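Local coordinates for excinuclease ABC, subunit A. (Deinococcus radiodurans, PDB 2VF7), which binds DNA, ADP and zinc as a UvrA-type ATPase of the ABC superfamily and probably recognises DNA damage for excision repair, at residues 405-410 with 436-441. The protein carries 1 engineered substitution. Residues are numbered along the deposited sequence; the frame is centred on the assembly and turned at random. Where two conformers were deposited one is given.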
ATOM      1  N   LEU A 405      -5.795 -11.175 -19.126  1.00 53.11           N
ATOM      2  CA  LEU A 405      -4.990 -10.720 -20.255  1.00 54.40           C
ATOM      3  C   LEU A 405      -5.810  -9.931 -21.299  1.00 54.78           C
ATOM      4  O   LEU A 405      -6.995 -10.207 -21.525  1.00 54.37           O
ATOM      5  CB  LEU A 405      -4.247 -11.902 -20.900  1.00 54.42           C
ATOM      6  CG  LEU A 405      -3.234 -12.741 -20.096  1.00 54.91           C
ATOM      7  CD1 LEU A 405      -3.779 -14.122 -19.772  1.00 55.00           C
ATOM      8  CD2 LEU A 405      -1.973 -12.940 -20.906  1.00 56.29           C
ATOM      9  N   ASP A 406      -5.173  -8.948 -21.923  1.00 55.72           N
ATOM     10  CA  ASP A 406      -5.839  -8.129 -22.950  1.00 57.32           C
ATOM     11  C   ASP A 406      -5.094  -8.161 -24.281  1.00 57.55           C
ATOM     12  O   ASP A 406      -4.176  -7.370 -24.502  1.00 57.44           O
ATOM     13  CB  ASP A 406      -6.026  -6.685 -22.487  1.00 57.60           C
ATOM     14  CG  ASP A 406      -6.571  -5.788 -23.594  1.00 60.95           C
ATOM     15  OD1 ASP A 406      -5.782  -4.981 -24.126  0.80 62.16           O
ATOM     16  OD2 ASP A 406      -7.773  -5.910 -23.959  0.80 64.23           O
ATOM     17  N   GLU A 407      -5.496  -9.092 -25.147  1.00 57.98           N
ATOM     18  CA  GLU A 407      -4.861  -9.319 -26.443  1.00 58.32           C
ATOM     19  C   GLU A 407      -3.356  -9.548 -26.367  1.00 57.70           C
ATOM     20  O   GLU A 407      -2.572  -8.663 -26.689  1.00 58.35           O
ATOM     21  CB  GLU A 407      -5.201  -8.199 -27.423  1.00 58.64           C
ATOM     22  CG  GLU A 407      -6.559  -8.357 -28.047  1.00 61.01           C
ATOM     23  CD  GLU A 407      -6.813  -7.330 -29.128  1.00 64.99           C
ATOM     24  OE1 GLU A 407      -7.642  -6.418 -28.888  1.00 66.01           O
ATOM     25  OE2 GLU A 407      -6.175  -7.430 -30.209  1.00 66.50           O
ATOM     26  N   PRO A 408      -2.946 -10.758 -25.961  1.00 57.46           N
ATOM     27  CA  PRO A 408      -1.530 -11.087 -25.859  1.00 57.00           C
ATOM     28  C   PRO A 408      -0.917 -11.429 -27.218  1.00 57.42           C
ATOM     29  O   PRO A 408       0.320 -11.612 -27.341  1.00 57.26           O
ATOM     30  CB  PRO A 408      -1.529 -12.305 -24.918  1.00 57.29           C
ATOM     31  CG  PRO A 408      -3.008 -12.515 -24.508  1.00 56.65           C
ATOM     32  CD  PRO A 408      -3.801 -11.890 -25.554  1.00 56.92           C
ATOM     33  N   SER A 409      -1.779 -11.510 -28.226  1.00 57.39           N
ATOM     34  CA  SER A 409      -1.374 -11.787 -29.597  1.00 58.13           C
ATOM     35  C   SER A 409      -1.192 -10.505 -30.402  1.00 58.89           C
ATOM     36  O   SER A 409      -0.904 -10.559 -31.594  1.00 59.36           O
ATOM     37  CB  SER A 409      -2.447 -12.616 -30.268  1.00 58.22           C
ATOM     38  OG  SER A 409      -3.681 -11.960 -30.091  1.00 57.67           O
ATOM     39  N   ALA A 410      -1.382  -9.357 -29.760  1.00 59.30           N
ATOM     40  CA  ALA A 410      -1.157  -8.079 -30.416  1.00 59.73           C
ATOM     41  C   ALA A 410       0.329  -7.945 -30.725  1.00 59.92           C
ATOM     42  O   ALA A 410       1.169  -8.033 -29.818  1.00 60.27           O
ATOM     43  CB  ALA A 410      -1.622  -6.942 -29.538  1.00 59.20           C
ATOM     44  N   VAL A 436      -9.087 -14.090 -20.912  1.00 52.69           N
ATOM     45  CA  VAL A 436      -8.391 -13.486 -22.038  1.00 52.04           C
ATOM     46  C   VAL A 436      -9.357 -12.789 -22.976  1.00 52.54           C
ATOM     47  O   VAL A 436     -10.177 -13.445 -23.589  1.00 52.34           O
ATOM     48  CB  VAL A 436      -7.624 -14.550 -22.844  1.00 52.01           C
ATOM     49  CG1 VAL A 436      -6.911 -13.925 -24.071  1.00 49.92           C
ATOM     50  CG2 VAL A 436      -6.637 -15.277 -21.934  1.00 51.54           C
ATOM     51  N   VAL A 437      -9.281 -11.461 -23.067  1.00 52.80           N
ATOM     52  CA  VAL A 437      -9.981 -10.777 -24.151  1.00 52.93           C
ATOM     53  C   VAL A 437      -9.119 -10.749 -25.392  1.00 53.32           C
ATOM     54  O   VAL A 437      -8.005 -10.219 -25.389  1.00 53.23           O
ATOM     55  CB  VAL A 437     -10.624  -9.395 -23.749  1.00 52.64           C
ATOM     56  CG1 VAL A 437     -10.217  -8.963 -22.365  1.00 52.27           C
ATOM     57  CG2 VAL A 437     -10.392  -8.323 -24.795  1.00 51.77           C
ATOM     58  N   GLU A 438      -9.656 -11.347 -26.445  1.00 54.08           N
ATOM     59  CA  GLU A 438      -8.927 -11.614 -27.668  1.00 55.36           C
ATOM     60  C   GLU A 438      -9.815 -11.429 -28.899  1.00 55.68           C
ATOM     61  O   GLU A 438     -11.039 -11.643 -28.852  1.00 55.87           O
ATOM     62  CB  GLU A 438      -8.352 -13.043 -27.629  1.00 55.27           C
ATOM     63  CG  GLU A 438      -7.380 -13.380 -28.741  1.00 57.18           C
ATOM     64  CD  GLU A 438      -6.194 -12.423 -28.828  1.00 59.58           C
ATOM     65  OE1 GLU A 438      -5.209 -12.631 -28.081  1.00 61.39           O
ATOM     66  OE2 GLU A 438      -6.227 -11.477 -29.660  1.00 59.97           O
ATOM     67  N   HIS A 439      -9.180 -11.025 -29.999  1.00 56.06           N
ATOM     68  CA  HIS A 439      -9.818 -10.977 -31.318  1.00 56.26           C
ATOM     69  C   HIS A 439      -9.281 -12.031 -32.281  1.00 56.74           C
ATOM     70  O   HIS A 439      -9.957 -12.397 -33.239  1.00 56.59           O
ATOM     71  CB  HIS A 439      -9.675  -9.583 -31.918  1.00 55.74           C
ATOM     72  CG  HIS A 439     -10.497  -8.559 -31.215  1.00 54.90           C
ATOM     73  ND1 HIS A 439      -9.944  -7.582 -30.419  1.00 55.28           N
ATOM     74  CD2 HIS A 439     -11.839  -8.382 -31.157  1.00 53.75           C
ATOM     75  CE1 HIS A 439     -10.908  -6.825 -29.924  1.00 55.76           C
ATOM     76  NE2 HIS A 439     -12.068  -7.298 -30.346  1.00 54.70           N
ATOM     77  N   ASP A 440      -8.064 -12.507 -32.024  1.00 57.60           N
ATOM     78  CA  ASP A 440      -7.421 -13.532 -32.858  1.00 58.40           C
ATOM     79  C   ASP A 440      -8.260 -14.797 -32.918  1.00 58.39           C
ATOM     80  O   ASP A 440      -8.525 -15.417 -31.892  1.00 58.94           O
ATOM     81  CB  ASP A 440      -6.037 -13.872 -32.306  1.00 58.80           C
ATOM     82  CG  ASP A 440      -5.127 -14.496 -33.345  1.00 60.73           C
ATOM     83  OD1 ASP A 440      -5.589 -15.342 -34.128  1.00 63.07           O
ATOM     84  OD2 ASP A 440      -3.929 -14.145 -33.387  1.00 63.64           O
ATOM     85  N   LEU A 441      -8.670 -15.171 -34.127  1.00 58.65           N
ATOM     86  CA  LEU A 441      -9.502 -16.349 -34.356  1.00 58.41           C
ATOM     87  C   LEU A 441      -8.757 -17.658 -34.077  1.00 58.33           C
ATOM     88  O   LEU A 441      -9.365 -18.664 -33.735  1.00 58.07           O
ATOM     89  CB  LEU A 441     -10.038 -16.341 -35.791  1.00 58.47           C
ATOM     90  CG  LEU A 441     -11.015 -15.232 -36.211  1.00 58.29           C
ATOM     91  CD1 LEU A 441     -11.330 -15.372 -37.698  1.00 57.32           C
ATOM     92  CD2 LEU A 441     -12.301 -15.222 -35.378  1.00 55.91           C
TER
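E407 and H439 meet just past the C-terminal ends of two adjacent parallel strands: the extended E407 side chain brings OE1 to the edge of the imidazole, in its plane, and H439 ND1 gives it a weak hydrogen bond of 3.0 Å. Carboxylate and ring stand nearly perpendicular, 85° apart. E438 crosses E407 at about a right angle, OE2 lying 3.5 Å from E407 CG. With CG anti to its backbone N (chi1 -171°), a bend at chi2 turns the E438 chain along its own backbone, where OE2 accepts hydrogen bonds from the backbone N-H groups of H439 and D440 from opposite faces of the carboxylate plane, both on the anti side. OE2, gripped twice, sets the carboxylate beside S409, whose OG lies close to it in a bond of doubtful geometry, and P408, whose CD sits 3.0 Å from E438 OE1. An alanine in place of E438 would probably leave the amides of H439 and D440 without this acceptor and the loop that carries H439 less firmly held. Along the strand ends, V437 N bonds to L405 O (3.0 Å) and E407 N to V437 O (2.8 Å). L405 CD1 packs on V436 CG2, and P408 CD on V436 CG1 at 4.0 Å. D406 and E407 fit the Walker B end of an ABC ATPase, and H439 the switch histidine, its NE2 weakly bonded to K49 of the P-loop. Strands 402-406 and 433-437, linked through helix 417-428 in a beta-alpha-beta unit, lie between helix 49-69, touched by D406 and V437, and helix 382-393, on which L405 rests.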